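Local coordinates for protein peptidase M28 (Shewanella amazonensis SB2B, PDB 3IIB) that probably acts as a zinc-dependent metallopeptidase of family M28, with carboxypeptidase or dipeptidase activity at a two-zinc site in an active homodimer, at residues S29-V34 and E263-I268; E42-A47 and T233-V238; G255-S260 and A267-A272; V274-A279 and A328-G333; A302-L307 and Y400-N405. All coordinates share one frame; numbering follows the deposited sequence.

Contact 1 of 5, residues S29-V34 and E263-I268; sequences SLTVEV and EGTGAI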
# COMPACT_ATOMS: atom_id res chain seq x y z
N SER A 29 1.95 9.22 20.29
CA SER A 29 1.87 10.65 20.56
C SER A 29 2.51 11.48 19.44
O SER A 29 1.95 12.48 18.96
CB SER A 29 2.51 10.92 21.90
OG SER A 29 2.49 12.32 22.19
N LEU A 30 3.68 11.03 19.00
CA LEU A 30 4.45 11.76 18.00
C LEU A 30 3.71 11.73 16.66
O LEU A 30 3.52 12.77 15.99
CB LEU A 30 5.86 11.15 17.87
CG LEU A 30 6.82 11.72 16.80
CD1 LEU A 30 7.00 13.24 16.86
CD2 LEU A 30 8.18 10.97 16.87
N THR A 31 3.27 10.53 16.27
CA THR A 31 2.64 10.38 14.95
C THR A 31 1.28 11.08 14.89
O THR A 31 0.90 11.60 13.83
CB THR A 31 2.53 8.91 14.50
OG1 THR A 31 1.80 8.17 15.49
CG2 THR A 31 3.92 8.28 14.30
N VAL A 32 0.54 11.12 16.00
CA VAL A 32 -0.77 11.81 16.03
C VAL A 32 -0.64 13.32 16.22
O VAL A 32 -1.26 14.09 15.48
CB VAL A 32 -1.68 11.22 17.12
CG1 VAL A 32 -3.02 12.04 17.23
CG2 VAL A 32 -1.94 9.73 16.85
N GLU A 33 0.18 13.75 17.19
CA GLU A 33 0.22 15.16 17.59
C GLU A 33 1.17 16.04 16.74
O GLU A 33 1.12 17.27 16.83
CB GLU A 33 0.58 15.26 19.06
CG GLU A 33 -0.36 14.50 20.02
CD GLU A 33 0.22 14.36 21.41
OE1 GLU A 33 0.96 15.27 21.81
OE2 GLU A 33 0.03 13.30 22.08
N VAL A 34 2.01 15.39 15.94
CA VAL A 34 2.90 16.03 15.00
C VAL A 34 2.68 15.50 13.62
O VAL A 34 2.43 16.29 12.71
CB VAL A 34 4.39 15.87 15.41
CG1 VAL A 34 5.33 16.68 14.49
CG2 VAL A 34 4.58 16.28 16.86
N GLU A 263 5.49 12.47 3.65
CA GLU A 263 4.26 11.89 3.06
C GLU A 263 3.55 10.83 3.89
O GLU A 263 2.36 10.55 3.64
CB GLU A 263 4.53 11.37 1.64
CG GLU A 263 5.16 12.45 0.73
CD GLU A 263 4.97 12.14 -0.74
OE1 GLU A 263 5.55 11.16 -1.18
OE2 GLU A 263 4.24 12.90 -1.44
N GLY A 264 4.27 10.22 4.84
CA GLY A 264 3.66 9.33 5.87
C GLY A 264 3.51 10.08 7.19
O GLY A 264 3.24 11.30 7.22
N THR A 265 3.68 9.37 8.30
CA THR A 265 3.76 10.05 9.58
C THR A 265 5.09 9.75 10.28
O THR A 265 5.20 9.89 11.48
CB THR A 265 2.58 9.64 10.52
OG1 THR A 265 2.65 8.22 10.75
CG2 THR A 265 1.23 10.04 9.92
N GLY A 266 6.09 9.25 9.54
CA GLY A 266 7.38 8.97 10.11
C GLY A 266 7.32 8.00 11.27
O GLY A 266 8.08 8.15 12.23
N ALA A 267 6.45 7.00 11.18
CA ALA A 267 6.27 6.10 12.29
C ALA A 267 7.48 5.19 12.46
O ALA A 267 8.00 5.08 13.57
CB ALA A 267 4.97 5.26 12.16
N ILE A 268 7.92 4.49 11.42
CA ILE A 268 9.03 3.60 11.66
C ILE A 268 10.35 4.29 11.40
O ILE A 268 11.40 3.89 11.93
CB ILE A 268 8.88 2.24 10.87
CG1 ILE A 268 9.13 2.45 9.40
CG2 ILE A 268 7.48 1.60 11.15
CD1 ILE A 268 9.04 1.18 8.56

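Contact 2 of 5, residues E42-A47 and T233-V238; sequences EQDKVA and TTSYNV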
# COMPACT_ATOMS: atom_id res chain seq x y z
N GLU A 42 7.25 23.62 8.43
CA GLU A 42 6.54 24.12 9.59
C GLU A 42 6.47 23.04 10.69
O GLU A 42 6.46 23.39 11.87
CB GLU A 42 5.15 24.62 9.18
CG GLU A 42 4.23 24.93 10.36
N GLN A 43 6.47 21.76 10.31
CA GLN A 43 6.34 20.66 11.25
C GLN A 43 7.61 20.37 12.05
O GLN A 43 7.58 19.70 13.10
CB GLN A 43 5.91 19.38 10.53
CG GLN A 43 4.48 19.39 10.00
CD GLN A 43 4.29 20.34 8.85
OE1 GLN A 43 5.00 20.26 7.85
NE2 GLN A 43 3.35 21.27 8.98
N ASP A 44 8.73 20.86 11.55
CA ASP A 44 10.03 20.74 12.23
C ASP A 44 9.96 21.37 13.62
O ASP A 44 10.23 20.67 14.65
CB ASP A 44 11.08 21.34 11.28
CG ASP A 44 12.46 21.39 11.85
OD1 ASP A 44 12.71 21.06 13.02
OD2 ASP A 44 13.37 21.73 11.06
N LYS A 45 9.55 22.65 13.70
CA LYS A 45 9.38 23.26 15.01
C LYS A 45 8.32 22.57 15.85
O LYS A 45 8.51 22.43 17.06
CB LYS A 45 9.05 24.75 14.89
CG LYS A 45 8.77 25.43 16.21
CD LYS A 45 8.63 26.94 15.99
CE LYS A 45 8.75 27.75 17.29
NZ LYS A 45 8.21 27.18 18.57
N VAL A 46 7.22 22.15 15.23
CA VAL A 46 6.17 21.37 15.95
C VAL A 46 6.74 20.12 16.61
O VAL A 46 6.43 19.87 17.78
CB VAL A 46 4.94 21.06 15.05
CG1 VAL A 46 3.89 20.20 15.78
CG2 VAL A 46 4.32 22.41 14.49
N ALA A 47 7.59 19.38 15.90
CA ALA A 47 8.20 18.16 16.44
C ALA A 47 9.17 18.49 17.58
O ALA A 47 9.17 17.82 18.63
CB ALA A 47 8.89 17.38 15.33
N THR A 233 17.52 27.62 7.50
CA THR A 233 16.94 28.03 8.77
C THR A 233 17.56 27.13 9.87
O THR A 233 18.58 26.42 9.63
CB THR A 233 15.36 27.92 8.69
OG1 THR A 233 14.76 28.50 9.88
CG2 THR A 233 14.89 26.49 8.51
N THR A 234 16.96 27.18 11.05
CA THR A 234 17.43 26.47 12.24
C THR A 234 16.44 25.39 12.65
O THR A 234 15.24 25.65 12.75
CB THR A 234 17.57 27.46 13.41
OG1 THR A 234 18.45 28.53 13.01
CG2 THR A 234 18.09 26.77 14.66
N SER A 235 16.96 24.18 12.87
CA SER A 235 16.24 23.12 13.58
C SER A 235 17.08 22.89 14.84
O SER A 235 18.00 23.66 15.15
CB SER A 235 16.12 21.86 12.71
OG SER A 235 15.29 20.87 13.33
N TYR A 236 16.77 21.84 15.58
CA TYR A 236 17.41 21.57 16.85
C TYR A 236 17.55 20.08 17.13
O TYR A 236 16.61 19.31 16.88
CB TYR A 236 16.61 22.17 18.00
CG TYR A 236 16.51 23.67 17.91
CD1 TYR A 236 15.50 24.27 17.17
CD2 TYR A 236 17.44 24.47 18.54
CE1 TYR A 236 15.44 25.65 17.06
CE2 TYR A 236 17.38 25.83 18.44
CZ TYR A 236 16.39 26.41 17.69
OH TYR A 236 16.31 27.76 17.59
N ASN A 237 18.73 19.72 17.63
CA ASN A 237 18.93 18.46 18.37
C ASN A 237 18.26 18.65 19.72
O ASN A 237 18.49 19.66 20.40
CB ASN A 237 20.42 18.17 18.54
CG ASN A 237 21.12 17.83 17.22
OD1 ASN A 237 20.52 17.28 16.30
ND2 ASN A 237 22.43 18.12 17.17
N VAL A 238 17.42 17.70 20.12
CA VAL A 238 16.70 17.78 21.37
C VAL A 238 17.28 16.74 22.30
O VAL A 238 17.44 15.55 21.91
CB VAL A 238 15.19 17.54 21.16
CG1 VAL A 238 14.41 17.44 22.50
CG2 VAL A 238 14.59 18.62 20.25
O HOH W 1 13.44 24.33 10.96

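Contact 3 of 5, residues G255-S260 and A267-A272; sequences GAHLDS and AIDDGA. With ZN (zinc ion), chain C; ZN (zinc ion), chain B.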
# COMPACT_ATOMS: atom_id res chain seq x y z
N GLY A 255 20.51 7.37 20.99
CA GLY A 255 19.93 8.33 20.07
C GLY A 255 18.90 7.78 19.11
O GLY A 255 18.72 6.56 18.94
N ALA A 256 18.26 8.72 18.43
CA ALA A 256 17.36 8.46 17.31
C ALA A 256 17.31 9.75 16.53
O ALA A 256 17.83 10.78 17.02
CB ALA A 256 15.92 8.08 17.83
N HIS A 257 16.66 9.78 15.38
CA HIS A 257 16.39 11.11 14.73
C HIS A 257 14.93 11.47 14.82
O HIS A 257 14.08 10.60 14.73
CB HIS A 257 16.91 11.20 13.29
CG HIS A 257 16.31 10.25 12.31
ND1 HIS A 257 15.29 10.61 11.46
CD2 HIS A 257 16.65 8.98 11.96
CE1 HIS A 257 14.98 9.59 10.68
NE2 HIS A 257 15.80 8.59 10.96
N LEU A 258 14.64 12.76 15.03
CA LEU A 258 13.30 13.26 15.24
C LEU A 258 12.65 13.63 13.93
O LEU A 258 11.40 13.71 13.84
CB LEU A 258 13.35 14.50 16.15
CG LEU A 258 12.02 15.11 16.60
CD1 LEU A 258 11.11 14.03 17.25
CD2 LEU A 258 12.27 16.32 17.52
N ASP A 259 13.45 13.88 12.91
CA ASP A 259 12.87 14.31 11.64
C ASP A 259 12.40 13.10 10.82
O ASP A 259 12.76 11.95 11.12
CB ASP A 259 13.87 15.15 10.85
CG ASP A 259 15.09 14.32 10.34
OD1 ASP A 259 15.71 13.58 11.16
OD2 ASP A 259 15.44 14.40 9.14
N SER A 260 11.67 13.37 9.74
CA SER A 260 11.18 12.31 8.87
C SER A 260 10.97 12.89 7.51
O SER A 260 11.11 14.10 7.32
CB SER A 260 9.83 11.75 9.36
OG SER A 260 8.71 12.64 9.20
N ALA A 267 6.45 7.00 11.18
CA ALA A 267 6.27 6.10 12.29
C ALA A 267 7.48 5.19 12.46
O ALA A 267 8.00 5.08 13.57
CB ALA A 267 4.97 5.26 12.16
N ILE A 268 7.92 4.49 11.42
CA ILE A 268 9.03 3.60 11.66
C ILE A 268 10.35 4.29 11.40
O ILE A 268 11.40 3.89 11.93
CB ILE A 268 8.88 2.24 10.87
CG1 ILE A 268 9.13 2.45 9.40
CG2 ILE A 268 7.48 1.60 11.15
CD1 ILE A 268 9.04 1.18 8.56
N ASP A 269 10.32 5.35 10.56
CA ASP A 269 11.51 6.12 10.28
C ASP A 269 11.27 7.58 10.68
O ASP A 269 10.84 8.39 9.84
CB ASP A 269 11.84 6.05 8.80
CG ASP A 269 13.21 6.61 8.49
OD1 ASP A 269 13.99 6.86 9.44
OD2 ASP A 269 13.53 6.82 7.29
N ASP A 270 11.55 7.95 11.92
CA ASP A 270 12.10 7.10 12.96
C ASP A 270 11.38 7.37 14.28
O ASP A 270 11.99 7.42 15.37
CB ASP A 270 13.62 7.38 13.06
CG ASP A 270 14.34 6.43 14.00
OD1 ASP A 270 13.88 5.25 14.14
OD2 ASP A 270 15.39 6.87 14.59
N GLY A 271 10.05 7.49 14.21
CA GLY A 271 9.26 7.62 15.41
C GLY A 271 9.47 6.44 16.34
O GLY A 271 9.50 6.60 17.57
N ALA A 272 9.62 5.25 15.80
CA ALA A 272 9.89 4.09 16.62
C ALA A 272 11.18 4.26 17.42
O ALA A 272 11.22 3.95 18.58
CB ALA A 272 9.98 2.86 15.72
ZN ZN C . 16.05 6.84 9.69
ZN ZN B . 15.05 7.88 6.48
O HOH W 2 11.78 10.49 13.20
O HOH W 3 16.54 6.55 5.74
O HOH W 4 16.51 7.76 8.04
O HOH W 5 16.54 4.82 8.55

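Contact 4 of 5, residues V274-A279 and A328-G333; sequences VAIVTA and AESDFG. With ZN (zinc ion), chain C.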
# COMPACT_ATOMS: atom_id res chain seq x y z
N VAL A 274 12.74 7.11 18.23
CA VAL A 274 12.52 8.11 19.29
C VAL A 274 11.88 7.47 20.56
O VAL A 274 12.32 7.73 21.71
CB VAL A 274 11.64 9.27 18.76
CG1 VAL A 274 11.25 10.21 19.90
CG2 VAL A 274 12.38 10.03 17.64
N ALA A 275 10.86 6.65 20.33
CA ALA A 275 10.12 6.01 21.42
C ALA A 275 10.98 5.01 22.12
O ALA A 275 10.89 4.88 23.35
CB ALA A 275 8.86 5.33 20.90
N ILE A 276 11.79 4.28 21.36
CA ILE A 276 12.62 3.22 21.95
C ILE A 276 13.60 3.83 22.92
O ILE A 276 13.67 3.41 24.09
CB ILE A 276 13.33 2.42 20.85
CG1 ILE A 276 12.32 1.49 20.17
CG2 ILE A 276 14.52 1.61 21.42
CD1 ILE A 276 12.74 1.03 18.74
N VAL A 277 14.38 4.82 22.46
CA VAL A 277 15.42 5.40 23.34
C VAL A 277 14.84 6.24 24.48
O VAL A 277 15.32 6.16 25.63
CB VAL A 277 16.54 6.14 22.58
CG1 VAL A 277 17.23 5.18 21.55
CG2 VAL A 277 16.05 7.44 21.90
N THR A 278 13.74 6.95 24.22
CA THR A 278 13.08 7.76 25.28
C THR A 278 12.46 6.87 26.36
O THR A 278 12.66 7.10 27.55
CB THR A 278 12.03 8.71 24.71
OG1 THR A 278 12.66 9.54 23.73
CG2 THR A 278 11.44 9.61 25.81
N ALA A 279 11.70 5.86 25.94
CA ALA A 279 11.12 4.92 26.90
C ALA A 279 12.18 4.17 27.69
O ALA A 279 12.05 4.02 28.91
CB ALA A 279 10.15 3.91 26.21
N ALA A 328 25.10 4.90 20.74
CA ALA A 328 24.29 3.99 19.91
C ALA A 328 23.03 4.69 19.47
O ALA A 328 22.58 5.62 20.14
CB ALA A 328 23.93 2.67 20.63
N GLU A 329 22.51 4.28 18.33
CA GLU A 329 21.30 4.89 17.76
C GLU A 329 20.34 3.83 17.23
O GLU A 329 20.75 2.91 16.53
CB GLU A 329 21.63 5.85 16.65
CG GLU A 329 20.39 6.40 15.99
CD GLU A 329 20.65 7.51 14.97
OE1 GLU A 329 21.52 7.32 14.11
OE2 GLU A 329 19.96 8.58 15.05
N SER A 330 19.06 4.01 17.55
CA SER A 330 17.97 3.20 17.00
C SER A 330 17.40 3.93 15.77
O SER A 330 16.76 4.98 15.90
CB SER A 330 16.87 3.02 18.02
OG SER A 330 15.83 2.12 17.56
N ASP A 331 17.64 3.37 14.59
CA ASP A 331 17.09 3.93 13.33
C ASP A 331 17.01 2.83 12.27
O ASP A 331 17.52 2.96 11.17
CB ASP A 331 17.95 5.07 12.80
CG ASP A 331 17.32 5.73 11.59
OD1 ASP A 331 16.09 5.74 11.53
OD2 ASP A 331 18.04 6.26 10.75
N PHE A 332 16.33 1.75 12.63
CA PHE A 332 15.98 0.70 11.67
C PHE A 332 14.61 0.14 12.02
O PHE A 332 14.38 -1.06 12.00
CB PHE A 332 17.10 -0.33 11.62
CG PHE A 332 17.10 -1.19 10.39
CD1 PHE A 332 16.55 -0.75 9.20
CD2 PHE A 332 17.68 -2.45 10.43
CE1 PHE A 332 16.58 -1.55 8.10
CE2 PHE A 332 17.74 -3.24 9.28
CZ PHE A 332 17.18 -2.80 8.13
N GLY A 333 13.68 1.06 12.30
CA GLY A 333 12.27 0.74 12.53
C GLY A 333 12.02 0.18 13.91
O GLY A 333 12.63 0.63 14.87
ZN ZN C . 16.05 6.84 9.69
O HOH W 5 16.54 4.82 8.55
O HOH W 4 16.51 7.76 8.04

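Contact 5 of 5, residues A302-L307 and Y400-N405; sequences AEELGL and YHHTPN. With ZN (zinc ion), chain B.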
# COMPACT_ATOMS: atom_id res chain seq x y z
N ALA A 302 17.35 16.52 11.35
CA ALA A 302 17.71 16.57 9.96
C ALA A 302 18.62 15.41 9.54
O ALA A 302 19.51 15.57 8.73
CB ALA A 302 18.32 17.95 9.62
N GLU A 303 18.36 14.24 10.09
CA GLU A 303 19.09 13.04 9.65
C GLU A 303 18.84 12.74 8.18
O GLU A 303 19.76 12.36 7.47
CB GLU A 303 18.73 11.83 10.54
CG GLU A 303 19.53 10.58 10.20
CD GLU A 303 18.95 9.75 9.06
OE1 GLU A 303 17.79 9.99 8.69
OE2 GLU A 303 19.64 8.85 8.56
N GLU A 304 17.61 12.91 7.73
CA GLU A 304 17.19 12.59 6.35
C GLU A 304 17.90 13.44 5.31
O GLU A 304 18.01 13.03 4.16
CB GLU A 304 15.67 12.74 6.19
CG GLU A 304 14.80 11.91 7.15
CD GLU A 304 14.81 10.42 6.84
OE1 GLU A 304 15.59 9.98 5.97
OE2 GLU A 304 13.97 9.73 7.45
N LEU A 305 18.39 14.60 5.72
CA LEU A 305 19.04 15.53 4.82
C LEU A 305 20.57 15.38 4.83
O LEU A 305 21.27 16.26 4.35
CB LEU A 305 18.64 16.96 5.15
CG LEU A 305 17.12 17.21 5.24
CD1 LEU A 305 16.90 18.73 5.44
CD2 LEU A 305 16.36 16.68 4.01
N GLY A 306 21.08 14.28 5.38
CA GLY A 306 22.52 14.07 5.42
C GLY A 306 23.16 14.14 6.79
O GLY A 306 24.28 14.65 6.94
N LEU A 307 22.50 13.57 7.79
CA LEU A 307 23.07 13.53 9.14
C LEU A 307 23.45 14.91 9.66
O LEU A 307 24.38 15.04 10.41
CB LEU A 307 24.30 12.62 9.22
CG LEU A 307 24.31 11.33 8.43
CD1 LEU A 307 25.65 10.57 8.66
CD2 LEU A 307 23.09 10.50 8.79
N TYR A 400 7.90 0.00 3.79
CA TYR A 400 7.20 1.21 4.23
C TYR A 400 8.06 2.44 4.33
O TYR A 400 7.53 3.56 4.22
CB TYR A 400 6.48 0.98 5.56
CG TYR A 400 5.84 -0.37 5.68
CD1 TYR A 400 4.77 -0.73 4.86
CD2 TYR A 400 6.27 -1.28 6.64
CE1 TYR A 400 4.18 -1.98 4.98
CE2 TYR A 400 5.70 -2.52 6.74
CZ TYR A 400 4.65 -2.86 5.92
OH TYR A 400 4.06 -4.09 6.05
N HIS A 401 9.38 2.25 4.54
CA HIS A 401 10.36 3.33 4.64
C HIS A 401 10.17 4.33 3.53
O HIS A 401 10.16 3.96 2.41
CB HIS A 401 11.73 2.66 4.54
CG HIS A 401 12.90 3.57 4.37
ND1 HIS A 401 13.46 3.84 3.13
CD2 HIS A 401 13.70 4.18 5.28
CE1 HIS A 401 14.51 4.61 3.30
NE2 HIS A 401 14.71 4.79 4.59
N HIS A 402 10.02 5.62 3.88
CA HIS A 402 9.98 6.70 2.93
C HIS A 402 8.78 6.71 1.99
O HIS A 402 8.80 7.38 0.90
CB HIS A 402 11.29 6.79 2.14
CG HIS A 402 12.47 7.24 2.95
ND1 HIS A 402 13.65 7.69 2.36
CD2 HIS A 402 12.69 7.26 4.29
CE1 HIS A 402 14.51 8.00 3.32
NE2 HIS A 402 13.95 7.76 4.49
N THR A 403 7.71 6.01 2.40
CA THR A 403 6.42 6.05 1.70
C THR A 403 5.33 6.73 2.50
O THR A 403 5.47 6.91 3.73
CB THR A 403 5.91 4.62 1.39
OG1 THR A 403 5.46 4.01 2.62
CG2 THR A 403 7.01 3.78 0.69
N PRO A 404 4.20 7.03 1.84
CA PRO A 404 3.00 7.42 2.62
C PRO A 404 2.46 6.34 3.55
O PRO A 404 1.58 6.63 4.34
CB PRO A 404 1.96 7.77 1.55
CG PRO A 404 2.80 8.06 0.28
CD PRO A 404 3.98 7.16 0.38
N ASN A 405 2.94 5.11 3.39
CA ASN A 405 2.54 3.99 4.19
C ASN A 405 3.36 3.85 5.47
O ASN A 405 3.10 2.93 6.24
CB ASN A 405 2.65 2.72 3.36
CG ASN A 405 1.52 1.75 3.58
OD1 ASN A 405 0.50 2.07 4.21
ND2 ASN A 405 1.69 0.53 3.04
ZN ZN B . 15.05 7.88 6.48
O HOH W 4 16.51 7.76 8.04
O HOH W 3 16.54 6.55 5.74

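Contact 1 of 5, residues S29-V34 and E263-I268
The glycine-capped start of helix 267-285 is where T31, near the end of helix 22-33, packs against T265 and A267. The backbones come closest at the two threonines, T31 CA and T265 CA lying 5.5 Å apart, yet no hydrogen bond joins the segments. The T31 methyl does most of the touching. T31 CG2 lies 3.5 Å from T265 O and 3.8 Å from T265 OG1, and it also meets the first turn of the helix, 3.8 Å from A267 CB. The torsion accounts for this: with T31 OG1 set between the backbone N and the carbonyl carbon (chi1 57°), the hydroxyl turns back to its own helix and hydrogen-bonds V27 O, while the methyl faces the loop. T265 has a matching first torsion (chi1 60°), but the two side chains cross at about a right angle, T31 CB standing 4.0 Å from T265 CB. The polar atoms beside the methyl have partners elsewhere, T265 OG1 with D406 O and T265 O with R37 NH1. G266 follows at the N-cap position with a positive phi of 57°, which favours glycine. Q88 of the second subunit packs on T265 and hydrogen-bonds T31 O, placing the contact beside the dimer interface. A threonine methyl thus makes van der Waals contact with the loop and first turn of the helix that carries zinc ligand D269 in this M28 fold.

Contact 2 of 5, residues E42-A47 and T233-V238
D44, on helix 42-57, receives a short hydrogen bond from S235 on strand 220-242, and this pair carries the whole direct contact. S235 OG donates to D44 OD1 over 2.6 Å, and D44 OD1 receives it on its syn lone pair, on the side of the other carboxylate oxygen. Accordingly the same hydroxyl also lies near that second oxygen, with S235 OG 3.1 Å from D44 OD2, while S235 CB comes within 3.2 Å of D44 OD2. Both side chains are extended away from their backbone nitrogens: D44 CG stands anti to N (chi1 176°), and S235 OG does likewise (chi1 -174°). These two torsions carry the carboxylate and the hydroxyl into the gap between helix and strand, where the CA atoms of D44 and S235 are still 6.8 Å apart. D44 OD2 accepts a hydrogen bond from a water at 2.6 Å, and that water donates again to T234 O at 2.9 Å. D44 OD2 is also hydrogen-bonded to G40 N, so the carboxylate is held from the strand, the water and the chain at G40. With an alanine here the S235 hydroxyl would probably lose its acceptor and the bridging water one of its anchors, weakening the tie between helix and strand. Further along the strand, V238 packs on V48, A51, I52 and L55 of the same helix. The pairing is that of an alpha/beta fold, a helix laid on one strand of the mixed sheet.

Contact 3 of 5, residues G255-S260 and A267-A272
One water between H257 and D270 is gripped by three groups: it donates to H257 O at 2.8 Å and to D259 O at 2.7 Å, and accepts from D270 N at 2.9 Å. The two segments also meet through metal. H257 NE2 binds one zinc at 2.2 Å, and D269 OD1 binds the same ion at 2.1 Å. D269 OD2 binds the second zinc at 2.0 Å, making this carboxylate the bridge. D269 OD1 lies at the edge of the H257 ring, near its plane, and the ring and carboxylate planes stand 88° apart. D270 works from the ring's face: its CB sits 3.5 Å from the H257 ring centroid, 21° off the normal, a CH-pi contact. Because D270 CG is anti to its N (chi1 -173°), D270 OD2 reaches back to accept from H257 N at 3.3 Å through its anti lone pair. The peptide bond between D269 and D270 is cis; D269 goes to the metals, D270 to the ring and backbone of H257. A glycine in place of D270 is likely to leave H257 N without this acceptor and one ring face without its CH-pi contact. H257 ND1 makes two weak bonds to D259, whose OD2 is hydrogen-bonded to E304 N. D331 completes one zinc site, E304 and H402 the other. A bridging carboxylate plus a water shared by both ions implies a co-catalytic type of dinuclear centre, consistent with metallopeptidase activity.

Contact 4 of 5, residues V274-A279 and A328-G333
Unusually for a buried serine, S330 turns its hydroxyl toward a hydrocarbon tip: S330 OG lies 3.5 Å from I276 CD1, and no hydrogen bond crosses between the segments. The next residue, D331, is a zinc ligand, so two successive residues face the interior and the metal. S330 OG stands anti to the backbone N (chi1 -175°), which extends it toward the helix. I276 meets it with CG1 beside its own backbone N (chi1 -75°) and a nearly extended second torsion (chi2 158°), which carries CD1 past the hydroxyl until it is 3.9 Å from G333 O. V277 adds a lighter touch from the next position of the helix, V277 CG1 lying 4.2 Å from S330 CB. The CA atoms of V277 and S330 remain 7.2 Å apart, so the helix meets this segment through its side chains, on S330 and on the G333 carbonyl. D331 takes no part in this packing; its carboxylate grips one zinc with both oxygens, D331 OD1 at 2.1 Å and D331 OD2 at 2.3 Å. On the helix, T278 OG1 is hydrogen-bonded to V274 O at 2.7 Å, and T278 N reaches the same oxygen from the opposite face of its carbonyl plane. Around the pair, I276 also packs on L416, N419 and Y423 of helix 413-432, and V277 on V297 and L299 of strand 293-300. A275 meets I26 and V27 of helix 22-33, while A328 and S330 are backbone-bonded to G255 of strand 247-257. Helix 267-285 thus lies between two helices and the sheet.

Contact 5 of 5, residues A302-L307 and Y400-N405
Neither segment is helix or strand: H402 occupies the third position of a type II beta turn from Y400 to T403, with a positive phi of 66°, and points at E304, E304 CA and H402 CA lying 9.9 Å apart. The side chains close this distance around one zinc. E304 holds it with both oxygens, OE1 at 2.2 Å and OE2 at 2.4 Å, while H402 NE2 binds it at 2.3 Å. E304 OE1 and H402 NE2 therefore come within 3.1 Å of each other as fellow ligands, not as a hydrogen-bonded pair, with the carboxylate and ring planes 68° apart. A bend in the E304 chain (chi2 -72°) brings its carboxylate round to the metal. H402 ND1 is hydrogen-bonded to T184 O, a second-shell link that fixes the ring's rotation, and H402 CD2 rests 3.2 Å above the H401 ring plane, over its centre. The two waters on the zinc are also held: E303 OE1 accepts from the one shared with the other zinc, and H401 NE2 is hydrogen-bonded to the second, which lies in the plane of its ring. T403 OG1 takes the N-H of N405 in an ST turn and donates to Y400 O, bracing the turn behind H402. With D269 supplying the remaining protein ligand, this chemistry implies a zinc held by two acids and a histidine, its bound waters positioned by E303 and H401.

In the fold
All five contacts are buried, but their chemistry differs with their place in the fold. Contacts 3 and 5 lie nearest the centre of the chain and are governed by metal coordination, meeting at the second zinc through D269, E304 and H402. Contact 4 shares the other zinc with contact 3, and strands 247-257 and 324-329 pair between them, yet its own interface has no hydrogen bond across it, nor has that of contact 1. Contact 1 shares A267 and I268 with contact 3; contacts 1, 3 and 4 all use helix 267-285. Contact 2, farthest from the chain centre, rests on a serine-carboxylate hydrogen bond and a water bridge. V34 packs on A47 to join contacts 1 and 2. Contacts 1 and 5 alone touch the second subunit.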